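Long-range contacts in RNA-directed RNA polymerase (Infectious pancreatic necrosis virus, PDB 3ZED), which catalyses RNA-directed synthesis of RNA from ribonucleoside triphosphates for viral replication, and probably occurs both free and covalently attached to the genomic RNA: residues A278-E284 with R736-R741; W322-T328 with M451-C457. All blocks are in the same frame, centred on the assembly; numbering follows the deposited sequence.

Interaction 1: residues A278-E284 with R736-R741; sequences ATSADPE and RVSTLR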
loop_
_atom_site.group_PDB
_atom_site.type_symbol
_atom_site.label_atom_id
_atom_site.label_comp_id
_atom_site.label_asym_id
_atom_site.label_seq_id
_atom_site.Cartn_x
_atom_site.Cartn_y
_atom_site.Cartn_z
ATOM N N ALA B 278 -1.469 -13.731 -28.167
ATOM C CA ALA B 278 -2.790 -14.232 -27.765
ATOM C C ALA B 278 -3.743 -14.405 -28.971
ATOM O O ALA B 278 -4.665 -15.219 -28.908
ATOM C CB ALA B 278 -3.410 -13.300 -26.734
ATOM N N THR B 279 -3.510 -13.668 -30.067
ATOM C CA THR B 279 -4.354 -13.762 -31.264
ATOM C C THR B 279 -3.563 -14.386 -32.449
ATOM O O THR B 279 -3.921 -14.187 -33.609
ATOM C CB THR B 279 -4.973 -12.394 -31.604
ATOM O OG1 THR B 279 -3.930 -11.437 -31.769
ATOM C CG2 THR B 279 -5.960 -11.918 -30.540
ATOM N N SER B 280 -2.513 -15.171 -32.134
ATOM C CA SER B 280 -1.662 -15.865 -33.102
ATOM C C SER B 280 -2.207 -17.280 -33.380
ATOM O O SER B 280 -3.193 -17.690 -32.764
ATOM C CB SER B 280 -0.215 -15.921 -32.603
ATOM O OG SER B 280 -0.041 -16.758 -31.470
ATOM N N ALA B 281 -1.567 -18.015 -34.314
ATOM C CA ALA B 281 -1.971 -19.375 -34.699
ATOM C C ALA B 281 -1.801 -20.369 -33.545
ATOM O O ALA B 281 -2.523 -21.368 -33.492
ATOM C CB ALA B 281 -1.179 -19.839 -35.909
ATOM N N ASP B 282 -0.862 -20.088 -32.623
ATOM C CA ASP B 282 -0.600 -20.895 -31.432
ATOM C C ASP B 282 -0.500 -19.946 -30.205
ATOM O O ASP B 282 0.616 -19.587 -29.803
ATOM C CB ASP B 282 0.673 -21.756 -31.626
ATOM C CG ASP B 282 0.926 -22.837 -30.578
ATOM O OD1 ASP B 282 0.302 -22.776 -29.479
ATOM O OD2 ASP B 282 1.773 -23.722 -30.835
ATOM N N PRO B 283 -1.649 -19.497 -29.616
ATOM C CA PRO B 283 -1.575 -18.590 -28.451
ATOM C C PRO B 283 -0.828 -19.183 -27.253
ATOM O O PRO B 283 -0.162 -18.424 -26.540
ATOM C CB PRO B 283 -3.043 -18.309 -28.107
ATOM C CG PRO B 283 -3.807 -18.656 -29.339
ATOM C CD PRO B 283 -3.055 -19.795 -29.960
ATOM N N GLU B 284 -0.895 -20.515 -27.040
ATOM C CA GLU B 284 -0.192 -21.127 -25.913
ATOM C C GLU B 284 1.340 -20.962 -26.030
ATOM O O GLU B 284 1.953 -20.444 -25.094
ATOM C CB GLU B 284 -0.568 -22.594 -25.725
ATOM C CG GLU B 284 -0.210 -23.101 -24.338
ATOM C CD GLU B 284 -1.147 -24.164 -23.802
ATOM O OE1 GLU B 284 -2.224 -23.807 -23.269
ATOM O OE2 GLU B 284 -0.794 -25.359 -23.916
ATOM N N ARG B 736 -8.033 -22.115 -20.378
ATOM C CA ARG B 736 -6.583 -22.189 -20.622
ATOM C C ARG B 736 -6.134 -21.192 -21.718
ATOM O O ARG B 736 -6.956 -20.718 -22.514
ATOM C CB ARG B 736 -6.129 -23.630 -20.954
ATOM C CG ARG B 736 -6.719 -24.211 -22.231
ATOM C CD ARG B 736 -6.409 -25.681 -22.397
ATOM N NE ARG B 736 -5.007 -25.946 -22.725
ATOM C CZ ARG B 736 -4.458 -27.157 -22.738
ATOM N NH1 ARG B 736 -5.185 -28.228 -22.442
ATOM N NH2 ARG B 736 -3.177 -27.308 -23.049
ATOM N N VAL B 737 -4.812 -20.897 -21.742
ATOM C CA VAL B 737 -4.143 -19.914 -22.606
ATOM C C VAL B 737 -4.259 -20.256 -24.122
ATOM O O VAL B 737 -4.292 -19.325 -24.929
ATOM C CB VAL B 737 -2.679 -19.704 -22.106
ATOM C CG1 VAL B 737 -1.724 -19.272 -23.199
ATOM C CG2 VAL B 737 -2.646 -18.704 -20.953
ATOM N N SER B 738 -4.391 -21.549 -24.501
ATOM C CA SER B 738 -4.534 -21.955 -25.912
ATOM C C SER B 738 -5.852 -21.433 -26.551
ATOM O O SER B 738 -5.900 -21.273 -27.765
ATOM C CB SER B 738 -4.460 -23.473 -26.054
ATOM O OG SER B 738 -5.494 -24.095 -25.311
ATOM N N THR B 739 -6.876 -21.116 -25.727
ATOM C CA THR B 739 -8.202 -20.611 -26.132
ATOM C C THR B 739 -8.283 -19.075 -26.190
ATOM O O THR B 739 -9.375 -18.543 -26.396
ATOM C CB THR B 739 -9.288 -21.099 -25.130
ATOM O OG1 THR B 739 -9.172 -20.394 -23.873
ATOM C CG2 THR B 739 -9.268 -22.605 -24.902
ATOM N N LEU B 740 -7.162 -18.357 -25.990
ATOM C CA LEU B 740 -7.175 -16.888 -25.894
ATOM C C LEU B 740 -7.659 -16.180 -27.154
ATOM O O LEU B 740 -8.329 -15.155 -27.026
ATOM C CB LEU B 740 -5.815 -16.313 -25.464
ATOM C CG LEU B 740 -5.504 -16.360 -23.966
ATOM C CD1 LEU B 740 -4.061 -15.984 -23.715
ATOM C CD2 LEU B 740 -6.462 -15.476 -23.149
ATOM N N ARG B 741 -7.354 -16.722 -28.347
ATOM C CA ARG B 741 -7.777 -16.137 -29.616
ATOM C C ARG B 741 -9.307 -16.218 -29.764
ATOM O O ARG B 741 -9.931 -15.250 -30.201
ATOM C CB ARG B 741 -7.063 -16.843 -30.776
ATOM C CG ARG B 741 -7.196 -16.149 -32.122
ATOM C CD ARG B 741 -7.679 -17.112 -33.168
ATOM N NE ARG B 741 -6.583 -17.876 -33.774
ATOM C CZ ARG B 741 -6.430 -19.194 -33.672
ATOM N NH1 ARG B 741 -7.291 -19.917 -32.965
ATOM N NH2 ARG B 741 -5.428 -19.800 -34.290
#
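Glu284 and Arg736 reach each other through bent side chains: Glu284 has CG anti to its N (chi1 -162°) and turns at chi2, while Arg736 holds CG between its N and carbonyl carbon (chi1 63°) and turns at chi3. The resulting salt bridge contains one hydrogen bond, from Arg736 NH2 to Glu284 OE2 at 3.2 Å, using the syn lone pair of OE2 and lying in the guanidinium plane, with the two flat groups only 13° from coplanar. Arg736 NH1 is held by Asn776 O. Glu784 lies close to Glu284, a like charge that the arginine probably helps to offset. Beside this pair, Pro283 CB lies 3.6 Å from Val737 O, and Pro283 CG is 4.0 Å from Arg741 CB. Arg741 CG passes Thr279 CA at 3.8 Å, its chain folding along the 278-281 turn. Ala278 CB meets Leu740 CB at 4.1 Å. The contact thus brings together the N-terminal ends of helices 283-293, N-capped by Asp282, and 740-752, joining palm-family sequence to the C-terminal region. Val287 of helix 283-293 packs on Ala278, Val737 and Leu740, and Leu740 also touches Thr442 and Asn446 of helix 438-452.

Interaction 2: residues W322-T328 with M451-C457; sequences WSAPYPT and MVVDSSC
The indole NE1 of Trp322 donates a hydrogen bond to Ser456 O at 2.9 Å, linking two strands of a mixed beta sheet in the palm-family part of the polymerase: strands 320-323 and 456-459 both pair with strand 299-310, antiparallel and parallel respectively. The bond is bent, 132° at the hydrogen, and the donor stands well off the carbonyl plane, 51° out of it. Thr466 OG1 adds a weak second partner to NE1. With CG opposite the backbone N (chi1 -168°), the Trp322 side chain reaches the connection between helix 438-452 and strand 456-459, and its six-membered ring lies against residues 451, 452 and 455. Val452 crosses the indole at about a right angle, bringing CG1 to 3.7 Å from Trp322 CZ3. Next along the ring, Trp322 CH2 lies 3.5 Å from Met451 O. Ser455 OG, fixed by a hydrogen bond to Ser298 O, is likewise 3.5 Å from Trp322 CZ2, and Cys457 CB is 3.9 Å from Trp322 CD1. All the touching residues are buried. The start of strand 456-459 lies near the predicted GTP site, the side chain of Ser456 being about 7 Å from that of Leu249. Farther on, helix 326-340 brings Thr328 against Met451 and Val452. Thr328 and Val452 run past one another in opposite senses, CG2 of Thr328 3.9 Å from CG1 of Val452, and Thr328 OG1 lies 3.6 Å from the Met451 methyl CE.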
loop_
_atom_site.group_PDB
_atom_site.type_symbol
_atom_site.label_atom_id
_atom_site.label_comp_id
_atom_site.label_asym_id
_atom_site.label_seq_id
_atom_site.Cartn_x
_atom_site.Cartn_y
_atom_site.Cartn_z
ATOM N N TRP B 322 9.156 -5.751 -1.863
ATOM C CA TRP B 322 9.280 -6.456 -3.137
ATOM C C TRP B 322 9.255 -5.359 -4.194
ATOM O O TRP B 322 8.198 -4.786 -4.495
ATOM C CB TRP B 322 8.145 -7.458 -3.277
ATOM C CG TRP B 322 8.301 -8.449 -4.394
ATOM C CD1 TRP B 322 8.814 -9.711 -4.300
ATOM C CD2 TRP B 322 7.817 -8.309 -5.743
ATOM N NE1 TRP B 322 8.691 -10.364 -5.509
ATOM C CE2 TRP B 322 8.093 -9.523 -6.414
ATOM C CE3 TRP B 322 7.177 -7.269 -6.452
ATOM C CZ2 TRP B 322 7.754 -9.728 -7.760
ATOM C CZ3 TRP B 322 6.838 -7.471 -7.777
ATOM C CH2 TRP B 322 7.132 -8.686 -8.423
ATOM N N SER B 323 10.445 -4.966 -4.656
ATOM C CA SER B 323 10.534 -3.826 -5.533
ATOM C C SER B 323 10.316 -4.243 -6.994
ATOM O O SER B 323 11.222 -4.724 -7.680
ATOM C CB SER B 323 11.847 -3.087 -5.304
ATOM O OG SER B 323 11.803 -1.823 -5.937
ATOM N N ALA B 324 9.068 -4.049 -7.450
ATOM C CA ALA B 324 8.578 -4.389 -8.785
ATOM C C ALA B 324 9.323 -3.664 -9.875
ATOM O O ALA B 324 9.545 -2.450 -9.763
ATOM C CB ALA B 324 7.089 -4.047 -8.906
ATOM N N PRO B 325 9.669 -4.394 -10.962
ATOM C CA PRO B 325 10.268 -3.732 -12.132
ATOM C C PRO B 325 9.380 -2.582 -12.609
ATOM O O PRO B 325 8.157 -2.716 -12.631
ATOM C CB PRO B 325 10.315 -4.859 -13.165
ATOM C CG PRO B 325 10.386 -6.100 -12.351
ATOM C CD PRO B 325 9.463 -5.836 -11.223
ATOM N N TYR B 326 9.997 -1.446 -12.956
ATOM C CA TYR B 326 9.314 -0.245 -13.436
ATOM C C TYR B 326 8.239 -0.574 -14.521
ATOM O O TYR B 326 7.106 -0.124 -14.332
ATOM C CB TYR B 326 10.345 0.793 -13.948
ATOM C CG TYR B 326 9.834 2.192 -14.246
ATOM C CD1 TYR B 326 8.502 2.541 -14.019
ATOM C CD2 TYR B 326 10.703 3.195 -14.666
ATOM C CE1 TYR B 326 8.040 3.832 -14.265
ATOM C CE2 TYR B 326 10.251 4.491 -14.914
ATOM C CZ TYR B 326 8.917 4.801 -14.722
ATOM O OH TYR B 326 8.466 6.063 -15.020
ATOM N N PRO B 327 8.503 -1.364 -15.595
ATOM C CA PRO B 327 7.442 -1.617 -16.602
ATOM C C PRO B 327 6.211 -2.330 -16.027
ATOM O O PRO B 327 5.095 -1.955 -16.376
ATOM C CB PRO B 327 8.151 -2.483 -17.654
ATOM C CG PRO B 327 9.590 -2.185 -17.480
ATOM C CD PRO B 327 9.770 -2.003 -16.010
ATOM N N THR B 328 6.413 -3.321 -15.118
ATOM C CA THR B 328 5.322 -4.079 -14.470
ATOM C C THR B 328 4.459 -3.131 -13.619
ATOM O O THR B 328 3.232 -3.172 -13.741
ATOM C CB THR B 328 5.889 -5.245 -13.651
ATOM O OG1 THR B 328 6.595 -6.083 -14.551
ATOM C CG2 THR B 328 4.815 -6.068 -12.959
ATOM N N MET B 451 2.476 -12.268 -12.045
ATOM C CA MET B 451 3.706 -11.507 -12.168
ATOM C C MET B 451 4.130 -10.939 -10.811
ATOM O O MET B 451 5.314 -10.704 -10.599
ATOM C CB MET B 451 3.546 -10.395 -13.198
ATOM C CG MET B 451 3.634 -10.912 -14.626
ATOM S SD MET B 451 3.223 -9.565 -15.728
ATOM C CE MET B 451 4.832 -8.888 -16.012
ATOM N N VAL B 452 3.173 -10.719 -9.894
ATOM C CA VAL B 452 3.486 -10.091 -8.600
ATOM C C VAL B 452 2.997 -10.948 -7.400
ATOM O O VAL B 452 3.305 -10.603 -6.260
ATOM C CB VAL B 452 2.975 -8.620 -8.520
ATOM C CG1 VAL B 452 3.635 -7.749 -9.586
ATOM C CG2 VAL B 452 1.458 -8.528 -8.611
ATOM N N VAL B 453 2.284 -12.073 -7.657
ATOM C CA VAL B 453 1.805 -12.969 -6.586
ATOM C C VAL B 453 2.329 -14.382 -6.839
ATOM O O VAL B 453 2.118 -14.939 -7.930
ATOM C CB VAL B 453 0.266 -12.974 -6.378
ATOM C CG1 VAL B 453 -0.097 -13.720 -5.095
ATOM C CG2 VAL B 453 -0.329 -11.554 -6.395
ATOM N N ASP B 454 3.017 -14.958 -5.803
ATOM C CA ASP B 454 3.638 -16.293 -5.792
ATOM C C ASP B 454 4.637 -16.445 -6.936
ATOM O O ASP B 454 4.699 -17.506 -7.566
ATOM C CB ASP B 454 2.573 -17.425 -5.856
ATOM C CG ASP B 454 1.748 -17.635 -4.603
ATOM O OD1 ASP B 454 2.217 -17.251 -3.506
ATOM O OD2 ASP B 454 0.646 -18.206 -4.711
ATOM N N SER B 455 5.417 -15.383 -7.202
ATOM C CA SER B 455 6.396 -15.362 -8.281
ATOM C C SER B 455 7.811 -15.424 -7.679
ATOM O O SER B 455 8.078 -16.403 -6.984
ATOM C CB SER B 455 6.171 -14.170 -9.215
ATOM O OG SER B 455 6.593 -12.930 -8.683
ATOM N N SER B 456 8.716 -14.444 -7.920
ATOM C CA SER B 456 10.079 -14.562 -7.378
ATOM C C SER B 456 10.701 -13.221 -7.013
ATOM O O SER B 456 10.145 -12.159 -7.331
ATOM C CB SER B 456 10.992 -15.298 -8.366
ATOM O OG SER B 456 11.245 -14.575 -9.563
ATOM N N CYS B 457 11.861 -13.277 -6.330
ATOM C CA CYS B 457 12.601 -12.088 -5.910
ATOM C C CYS B 457 14.120 -12.316 -6.068
ATOM O O CYS B 457 14.546 -13.432 -6.319
ATOM C CB CYS B 457 12.230 -11.675 -4.485
ATOM S SG CYS B 457 12.650 -12.907 -3.227
#

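The two interactions have centres 24 Å apart and nearest atoms about 12 Å apart, so they do not touch. Along the chain the order is 278-284, 322-328, 451-457 and 736-741, which nests interaction 2 inside the loop closed by interaction 1. Two helices connect them: 438-452, whose last part belongs to interaction 2 while its earlier turns meet Leu740 of interaction 1, and 260-278, which leads into interaction 1 and whose Phe270 packs on Met451. Interaction 2 is interior, joining the mixed sheet to helices 326-340 and 438-452 within the palm-family region; interaction 1, farther from the chain centre and partly buried, ties the C-terminal region to that same region.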